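Local coordinates for protein probable acetyltransferase (PDB 1NSL) that probably acts as a GNAT-family N-acetyltransferase, perhaps transferring an acetyl group to ribosomal proteins, and assembles as a homohexamer, at residues C[121-126]-C[173-178]; C[84-89]-C[94-99]. One frame throughout, in Å; residues are numbered along the deposited sequence.

Contact 1 (C[121-126]-C[173-178]); sequences YAFEEL and YSLLKR
The ring of Phe-123 carries Lys-177 on one face and meets the backbone of Leu-175 at an edge. Over the face comes Lys-177 CB, a CH-pi contact 3.8 Å from the centroid of the Phe-123 ring. At the edge, Leu-175 O lies in the ring plane, 3.5 Å from Phe-123 CZ, while Leu-175 CG packs 3.9 Å from Phe-123 CE2 on the same outer part of the ring. The aromatic ring of Trp-180 also meets this one, the two planes about 55° apart. With its CG anti to the backbone N (chi1 169°) and the chain extended beyond, Lys-177 runs back past the phenylalanine toward the helix. There Lys-177 NZ donates to Phe-123 O (2.9 Å), close to the line of the carbonyl, near the C-terminal end of the helix, where a positive charge is probably favoured. Were Phe-123 replaced by an alanine, the methylenes of Lys-177 and the side chain of Leu-175 would probably lose their shared aromatic partner. The contact joins the C-terminal part of helix 110-124 to the end of strand 166-176, whose Leu-175 pairs through its backbone with Val-131 of the adjacent strand 130-136.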
ATOM      1  N   TYR C 121       4.543  32.289   0.707  1.00 29.15           N
ATOM      2  CA  TYR C 121       5.059  30.979   0.936  1.00 29.19           C
ATOM      3  C   TYR C 121       5.492  30.380  -0.363  1.00 29.10           C
ATOM      4  O   TYR C 121       6.528  29.741  -0.452  1.00 28.38           O
ATOM      5  CB  TYR C 121       3.970  30.105   1.532  1.00 29.26           C
ATOM      6  CG  TYR C 121       4.324  28.651   1.583  1.00 30.65           C
ATOM      7  CD1 TYR C 121       5.181  28.156   2.567  1.00 30.01           C
ATOM      8  CD2 TYR C 121       3.788  27.751   0.657  1.00 31.06           C
ATOM      9  CE1 TYR C 121       5.498  26.809   2.626  1.00 29.47           C
ATOM     10  CE2 TYR C 121       4.116  26.394   0.705  1.00 30.78           C
ATOM     11  CZ  TYR C 121       4.971  25.927   1.692  1.00 30.60           C
ATOM     12  OH  TYR C 121       5.292  24.572   1.747  1.00 30.31           O
ATOM     13  N   ALA C 122       4.698  30.581  -1.393  1.00 29.43           N
ATOM     14  CA  ALA C 122       5.033  29.933  -2.626  1.00 29.32           C
ATOM     15  C   ALA C 122       6.344  30.479  -3.102  1.00 30.58           C
ATOM     16  O   ALA C 122       7.224  29.707  -3.459  1.00 31.45           O
ATOM     17  CB  ALA C 122       4.026  30.188  -3.580  1.00 29.21           C
ATOM     18  N   PHE C 123       6.507  31.808  -3.078  1.00 31.27           N
ATOM     19  CA  PHE C 123       7.726  32.438  -3.592  1.00 30.57           C
ATOM     20  C   PHE C 123       8.905  32.431  -2.652  1.00 31.48           C
ATOM     21  O   PHE C 123      10.042  32.588  -3.108  1.00 33.02           O
ATOM     22  CB  PHE C 123       7.482  33.894  -3.968  1.00 30.08           C
ATOM     23  CG  PHE C 123       6.633  34.091  -5.191  1.00 29.56           C
ATOM     24  CD1 PHE C 123       6.732  33.262  -6.298  1.00 31.56           C
ATOM     25  CD2 PHE C 123       5.724  35.099  -5.244  1.00 25.62           C
ATOM     26  CE1 PHE C 123       5.923  33.468  -7.406  1.00 25.53           C
ATOM     27  CE2 PHE C 123       4.960  35.287  -6.337  1.00 21.52           C
ATOM     28  CZ  PHE C 123       5.067  34.484  -7.408  1.00 23.15           C
ATOM     29  N   GLU C 124       8.711  32.298  -1.346  1.00 31.48           N
ATOM     30  CA  GLU C 124       9.896  32.404  -0.458  1.00 31.16           C
ATOM     31  C   GLU C 124      10.185  31.143   0.322  1.00 31.33           C
ATOM     32  O   GLU C 124      10.821  31.219   1.349  1.00 31.75           O
ATOM     33  CB  GLU C 124       9.693  33.502   0.588  1.00 30.79           C
ATOM     34  CG  GLU C 124      10.093  34.924   0.226  1.00 31.45           C
ATOM     35  CD  GLU C 124       9.630  35.962   1.273  1.00 33.25           C
ATOM     36  OE1 GLU C 124       9.159  35.602   2.386  1.00 32.75           O
ATOM     37  OE2 GLU C 124       9.722  37.171   0.993  1.00 34.61           O
ATOM     38  N   GLU C 125       9.695  29.992  -0.114  1.00 31.67           N
ATOM     39  CA  GLU C 125       9.905  28.750   0.631  1.00 31.78           C
ATOM     40  C   GLU C 125       9.929  27.569  -0.322  1.00 31.39           C
ATOM     41  O   GLU C 125      10.775  26.705  -0.226  1.00 31.13           O
ATOM     42  CB  GLU C 125       8.784  28.549   1.654  1.00 32.48           C
ATOM     43  CG  GLU C 125       8.740  29.602   2.753  1.00 34.51           C
ATOM     44  CD  GLU C 125       9.792  29.359   3.842  1.00 37.73           C
ATOM     45  OE1 GLU C 125       9.999  28.180   4.228  1.00 39.55           O
ATOM     46  OE2 GLU C 125      10.418  30.337   4.319  1.00 36.35           O
ATOM     47  N   LEU C 126       8.964  27.477  -1.221  1.00 31.36           N
ATOM     48  CA  LEU C 126       9.070  26.409  -2.192  1.00 31.66           C
ATOM     49  C   LEU C 126       9.954  27.015  -3.259  1.00 32.09           C
ATOM     50  O   LEU C 126      10.444  26.308  -4.163  1.00 32.16           O
ATOM     51  CB  LEU C 126       7.732  25.984  -2.743  1.00 30.67           C
ATOM     52  CG  LEU C 126       6.706  25.689  -1.671  1.00 29.62           C
ATOM     53  CD1 LEU C 126       5.367  25.279  -2.304  1.00 29.01           C
ATOM     54  CD2 LEU C 126       7.202  24.639  -0.745  1.00 29.16           C
ATOM     55  N   TYR C 173      -4.532  33.403 -15.112  1.00 29.58           N
ATOM     56  CA  TYR C 173      -3.774  34.541 -14.604  1.00 28.86           C
ATOM     57  C   TYR C 173      -2.454  34.067 -13.937  1.00 28.59           C
ATOM     58  O   TYR C 173      -2.457  33.039 -13.305  1.00 29.32           O
ATOM     59  CB  TYR C 173      -4.564  35.259 -13.526  1.00 28.73           C
ATOM     60  CG  TYR C 173      -5.802  36.068 -13.892  1.00 29.17           C
ATOM     61  CD1 TYR C 173      -7.048  35.503 -13.814  1.00 27.21           C
ATOM     62  CD2 TYR C 173      -5.726  37.429 -14.210  1.00 31.11           C
ATOM     63  CE1 TYR C 173      -8.194  36.224 -14.061  1.00 28.98           C
ATOM     64  CE2 TYR C 173      -6.889  38.198 -14.470  1.00 30.15           C
ATOM     65  CZ  TYR C 173      -8.132  37.567 -14.384  1.00 31.86           C
ATOM     66  OH  TYR C 173      -9.318  38.240 -14.647  1.00 31.37           O
ATOM     67  N   SER C 174      -1.354  34.837 -14.005  1.00 28.10           N
ATOM     68  CA  SER C 174      -0.075  34.401 -13.427  1.00 27.26           C
ATOM     69  C   SER C 174       0.806  35.519 -12.856  1.00 27.83           C
ATOM     70  O   SER C 174       0.849  36.624 -13.355  1.00 27.55           O
ATOM     71  CB  SER C 174       0.748  33.650 -14.453  1.00 26.40           C
ATOM     72  OG  SER C 174       0.954  34.488 -15.541  1.00 24.97           O
ATOM     73  N   LEU C 175       1.540  35.185 -11.808  1.00 27.16           N
ATOM     74  CA  LEU C 175       2.363  36.128 -11.157  1.00 25.91           C
ATOM     75  C   LEU C 175       3.802  35.591 -11.192  1.00 26.10           C
ATOM     76  O   LEU C 175       4.073  34.466 -10.791  1.00 24.85           O
ATOM     77  CB  LEU C 175       1.824  36.351  -9.746  1.00 25.38           C
ATOM     78  CG  LEU C 175       2.683  37.235  -8.831  1.00 25.68           C
ATOM     79  CD1 LEU C 175       3.188  38.492  -9.519  1.00 23.46           C
ATOM     80  CD2 LEU C 175       1.928  37.593  -7.589  1.00 24.47           C
ATOM     81  N   LEU C 176       4.736  36.388 -11.718  1.00 26.55           N
ATOM     82  CA  LEU C 176       6.088  35.888 -11.778  1.00 26.15           C
ATOM     83  C   LEU C 176       6.839  36.400 -10.610  1.00 26.62           C
ATOM     84  O   LEU C 176       6.830  37.568 -10.370  1.00 27.29           O
ATOM     85  CB  LEU C 176       6.750  36.295 -13.055  1.00 25.19           C
ATOM     86  CG  LEU C 176       5.948  35.918 -14.283  1.00 24.56           C
ATOM     87  CD1 LEU C 176       6.852  35.626 -15.423  1.00 24.90           C
ATOM     88  CD2 LEU C 176       5.110  34.706 -14.037  1.00 27.22           C
ATOM     89  N   LYS C 177       7.504  35.523  -9.880  1.00 27.71           N
ATOM     90  CA  LYS C 177       8.256  35.926  -8.691  1.00 28.42           C
ATOM     91  C   LYS C 177       9.155  37.153  -8.825  1.00 28.75           C
ATOM     92  O   LYS C 177       9.474  37.749  -7.821  1.00 28.58           O
ATOM     93  CB  LYS C 177       9.092  34.769  -8.147  1.00 28.92           C
ATOM     94  CG  LYS C 177      10.096  35.207  -7.087  1.00 29.77           C
ATOM     95  CD  LYS C 177      10.895  34.055  -6.573  1.00 31.38           C
ATOM     96  CE  LYS C 177      11.705  34.431  -5.330  1.00 36.78           C
ATOM     97  NZ  LYS C 177      12.339  33.218  -4.678  1.00 38.68           N
ATOM     98  N   ARG C 178       9.595  37.518 -10.024  1.00 29.48           N
ATOM     99  CA  ARG C 178      10.333  38.759 -10.176  1.00 30.70           C
ATOM    100  C   ARG C 178       9.415  39.997 -10.305  1.00 32.40           C
ATOM    101  O   ARG C 178       9.906  41.099 -10.541  1.00 32.10           O
ATOM    102  CB  ARG C 178      11.270  38.692 -11.369  1.00 30.80           C
ATOM    103  CG  ARG C 178      10.601  38.873 -12.704  1.00 30.61           C
ATOM    104  CD  ARG C 178      11.428  38.402 -13.911  1.00 30.38           C
ATOM    105  NE  ARG C 178      10.658  38.622 -15.131  1.00 32.60           N
ATOM    106  CZ  ARG C 178      10.082  37.665 -15.880  1.00 32.99           C
ATOM    107  NH1 ARG C 178      10.242  36.364 -15.592  1.00 27.73           N
ATOM    108  NH2 ARG C 178       9.372  38.033 -16.952  1.00 31.95           N
TER

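Contact 2 (C[84-89]-C[94-99])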
ATOM      1  N   SER C  84      -6.085  26.605  -1.644  1.00 31.33           N
ATOM      2  CA  SER C  84      -5.398  25.456  -2.148  1.00 29.96           C
ATOM      3  C   SER C  84      -4.312  25.790  -3.130  1.00 30.00           C
ATOM      4  O   SER C  84      -4.427  26.733  -3.941  1.00 28.93           O
ATOM      5  CB  SER C  84      -6.409  24.628  -2.843  1.00 29.99           C
ATOM      6  OG  SER C  84      -5.771  23.778  -3.786  1.00 33.18           O
ATOM      7  N   LEU C  85      -3.238  25.011  -3.047  1.00 29.84           N
ATOM      8  CA  LEU C  85      -2.114  25.197  -3.945  1.00 29.77           C
ATOM      9  C   LEU C  85      -1.920  23.826  -4.485  1.00 29.31           C
ATOM     10  O   LEU C  85      -1.633  22.935  -3.718  1.00 29.70           O
ATOM     11  CB  LEU C  85      -0.879  25.614  -3.178  1.00 29.41           C
ATOM     12  CG  LEU C  85       0.379  25.558  -4.022  1.00 28.91           C
ATOM     13  CD1 LEU C  85       0.478  26.779  -4.747  1.00 27.71           C
ATOM     14  CD2 LEU C  85       1.583  25.443  -3.123  1.00 32.61           C
ATOM     15  N   HIS C  86      -2.072  23.663  -5.796  1.00 29.16           N
ATOM     16  CA  HIS C  86      -2.045  22.366  -6.441  1.00 28.90           C
ATOM     17  C   HIS C  86      -1.327  22.458  -7.769  1.00 29.13           C
ATOM     18  O   HIS C  86      -0.881  23.500  -8.102  1.00 29.55           O
ATOM     19  CB  HIS C  86      -3.463  21.850  -6.615  1.00 28.74           C
ATOM     20  CG  HIS C  86      -4.375  22.815  -7.290  1.00 29.76           C
ATOM     21  ND1 HIS C  86      -4.595  22.809  -8.650  1.00 34.04           N
ATOM     22  CD2 HIS C  86      -5.109  23.833  -6.796  1.00 33.91           C
ATOM     23  CE1 HIS C  86      -5.432  23.777  -8.966  1.00 35.76           C
ATOM     24  NE2 HIS C  86      -5.734  24.438  -7.864  1.00 37.48           N
ATOM     25  N   ASN C  87      -1.253  21.376  -8.533  1.00 30.04           N
ATOM     26  CA  ASN C  87      -0.432  21.296  -9.733  1.00 31.27           C
ATOM     27  C   ASN C  87       0.945  21.774  -9.435  1.00 30.71           C
ATOM     28  O   ASN C  87       1.478  22.620 -10.130  1.00 31.28           O
ATOM     29  CB  ASN C  87      -0.986  22.094 -10.890  1.00 32.70           C
ATOM     30  CG  ASN C  87      -2.376  21.647 -11.277  1.00 38.78           C
ATOM     31  OD1 ASN C  87      -2.964  20.785 -10.601  1.00 42.11           O
ATOM     32  ND2 ASN C  87      -2.934  22.242 -12.353  1.00 42.79           N
ATOM     33  N   LEU C  88       1.531  21.236  -8.393  1.00 29.96           N
ATOM     34  CA  LEU C  88       2.837  21.682  -8.019  1.00 30.31           C
ATOM     35  C   LEU C  88       3.827  21.038  -8.943  1.00 29.83           C
ATOM     36  O   LEU C  88       3.962  19.843  -8.935  1.00 30.53           O
ATOM     37  CB  LEU C  88       3.106  21.228  -6.617  1.00 30.62           C
ATOM     38  CG  LEU C  88       4.090  21.979  -5.764  1.00 33.75           C
ATOM     39  CD1 LEU C  88       3.812  21.489  -4.321  1.00 36.56           C
ATOM     40  CD2 LEU C  88       5.514  21.659  -6.188  1.00 35.59           C
ATOM     41  N   ASP C  89       4.533  21.826  -9.735  1.00 29.31           N
ATOM     42  CA  ASP C  89       5.491  21.308 -10.674  1.00 28.49           C
ATOM     43  C   ASP C  89       6.837  21.880 -10.250  1.00 29.24           C
ATOM     44  O   ASP C  89       7.191  22.999 -10.631  1.00 29.93           O
ATOM     45  CB  ASP C  89       5.058  21.798 -12.031  1.00 27.68           C
ATOM     46  CG  ASP C  89       5.863  21.245 -13.166  1.00 28.03           C
ATOM     47  OD1 ASP C  89       6.954  20.695 -12.954  1.00 30.20           O
ATOM     48  OD2 ASP C  89       5.478  21.362 -14.343  1.00 27.15           O
ATOM     49  N   LYS C  94       6.639  26.018 -10.731  1.00 28.69           N
ATOM     50  CA  LYS C  94       5.369  26.736 -10.768  1.00 29.14           C
ATOM     51  C   LYS C  94       4.238  25.987 -10.111  1.00 30.43           C
ATOM     52  O   LYS C  94       4.357  24.790  -9.848  1.00 31.66           O
ATOM     53  CB  LYS C  94       4.969  26.925 -12.211  1.00 28.69           C
ATOM     54  CG  LYS C  94       4.767  25.660 -12.958  1.00 25.24           C
ATOM     55  CD  LYS C  94       4.220  25.957 -14.359  1.00 22.45           C
ATOM     56  CE  LYS C  94       4.053  24.657 -15.173  1.00 20.18           C
ATOM     57  NZ  LYS C  94       3.591  24.998 -16.512  1.00 21.55           N
ATOM     58  N   ALA C  95       3.098  26.634  -9.909  1.00 30.26           N
ATOM     59  CA  ALA C  95       1.993  25.916  -9.253  1.00 30.65           C
ATOM     60  C   ALA C  95       0.704  26.692  -9.488  1.00 30.80           C
ATOM     61  O   ALA C  95       0.775  27.805  -9.972  1.00 32.85           O
ATOM     62  CB  ALA C  95       2.288  25.818  -7.773  1.00 29.75           C
ATOM     63  N   GLU C  96      -0.459  26.153  -9.176  1.00 30.33           N
ATOM     64  CA  GLU C  96      -1.671  26.981  -9.193  1.00 31.69           C
ATOM     65  C   GLU C  96      -2.417  27.167  -7.849  1.00 32.18           C
ATOM     66  O   GLU C  96      -2.245  26.364  -6.923  1.00 33.35           O
ATOM     67  CB  GLU C  96      -2.618  26.443 -10.186  1.00 31.47           C
ATOM     68  CG  GLU C  96      -1.855  25.961 -11.381  1.00 35.26           C
ATOM     69  CD  GLU C  96      -2.765  25.276 -12.344  1.00 37.19           C
ATOM     70  OE1 GLU C  96      -4.001  25.394 -12.145  1.00 39.54           O
ATOM     71  OE2 GLU C  96      -2.241  24.630 -13.268  1.00 38.35           O
ATOM     72  N   ILE C  97      -3.201  28.250  -7.730  1.00 31.73           N
ATOM     73  CA  ILE C  97      -4.020  28.493  -6.533  1.00 30.85           C
ATOM     74  C   ILE C  97      -5.538  28.395  -6.763  1.00 29.80           C
ATOM     75  O   ILE C  97      -6.043  28.785  -7.789  1.00 28.65           O
ATOM     76  CB  ILE C  97      -3.621  29.815  -5.883  1.00 31.98           C
ATOM     77  CG1 ILE C  97      -2.233  29.640  -5.237  1.00 31.82           C
ATOM     78  CG2 ILE C  97      -4.674  30.333  -4.845  1.00 29.40           C
ATOM     79  CD1 ILE C  97      -1.693  30.900  -4.635  1.00 29.39           C
ATOM     80  N   GLY C  98      -6.249  27.800  -5.814  1.00 29.65           N
ATOM     81  CA  GLY C  98      -7.702  27.707  -5.905  1.00 29.18           C
ATOM     82  C   GLY C  98      -8.240  28.071  -4.549  1.00 28.10           C
ATOM     83  O   GLY C  98      -7.480  28.167  -3.604  1.00 29.14           O
ATOM     84  N   TYR C  99      -9.530  28.289  -4.434  1.00 27.00           N
ATOM     85  CA  TYR C  99     -10.079  28.724  -3.179  1.00 25.94           C
ATOM     86  C   TYR C  99     -11.539  28.830  -3.419  1.00 25.51           C
ATOM     87  O   TYR C  99     -11.921  29.009  -4.528  1.00 25.74           O
ATOM     88  CB  TYR C  99      -9.544  30.119  -2.871  1.00 26.05           C
ATOM     89  CG  TYR C  99      -9.541  31.056  -4.076  1.00 26.10           C
ATOM     90  CD1 TYR C  99     -10.723  31.493  -4.641  1.00 24.20           C
ATOM     91  CD2 TYR C  99      -8.353  31.492  -4.638  1.00 25.61           C
ATOM     92  CE1 TYR C  99     -10.727  32.296  -5.711  1.00 25.89           C
ATOM     93  CE2 TYR C  99      -8.346  32.332  -5.729  1.00 27.42           C
ATOM     94  CZ  TYR C  99      -9.546  32.721  -6.268  1.00 28.42           C
ATOM     95  OH  TYR C  99      -9.610  33.551  -7.361  1.00 29.16           O
TER
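Glu-96 O is gripped from the neighbouring strand by two groups: His-86 N donates to it at 2.9 Å, and Leu-85 CA approaches to 3.2 Å in a CA-H...O contact. One face of the imidazole also lies over this oxygen. His-86 O accepts a bond from Glu-96 N in return, and a second pair of bonds joins Asp-89 and Lys-94. Between these pairs the antiparallel register slips by one residue, a beta bulge in which Asn-87 and Leu-88 lie across from Ala-95. Asn-87 takes left-handed helical backbone angles (phi 49°, psi 51°), and its amide reaches Glu-96 OE2 through ND2 in a weak bond, with amide and carboxylate planes 75° apart. Its OD1 lies at the imidazole edge and accepts a weak bond from His-86 ND1 (3.3 Å), which may restrain rotation of the ring. On the other side of the sheet Leu-85 CD1 packs on Ala-95 CB (3.7 Å) and Ile-97 CG1, and helix 110-124 lies against Ile-97. Asp-89 OD2 bonds to Asn-92 in the hairpin turn. The hairpin is therefore two-faced, apolar beneath the helix and polar opposite, where Asn-87 links the His-86 ring to the Glu-96 carboxylate through two weak bonds.

In the fold
The centres of the two contacts lie about 11 Å apart, and the hairpin of contact 2 is complete before the chain reaches the first segment of contact 1. Both reach the one mixed sheet, in which strands 78-89, 94-101, 130-136 and 166-176 are consecutive neighbours. Helix 110-124, which follows strand 94-101, connects them, packing against contact 2 and running into the first segment of contact 1. They touch directly where Leu-126 CD1 meets Leu-85 CD2 at 3.9 Å. The helix is thus tied both to the central hairpin and to the later strand 166-176. In GNAT enzymes the loop leading into this helix typically binds the acetyl-CoA pyrophosphate; contact 1 lies at its other end.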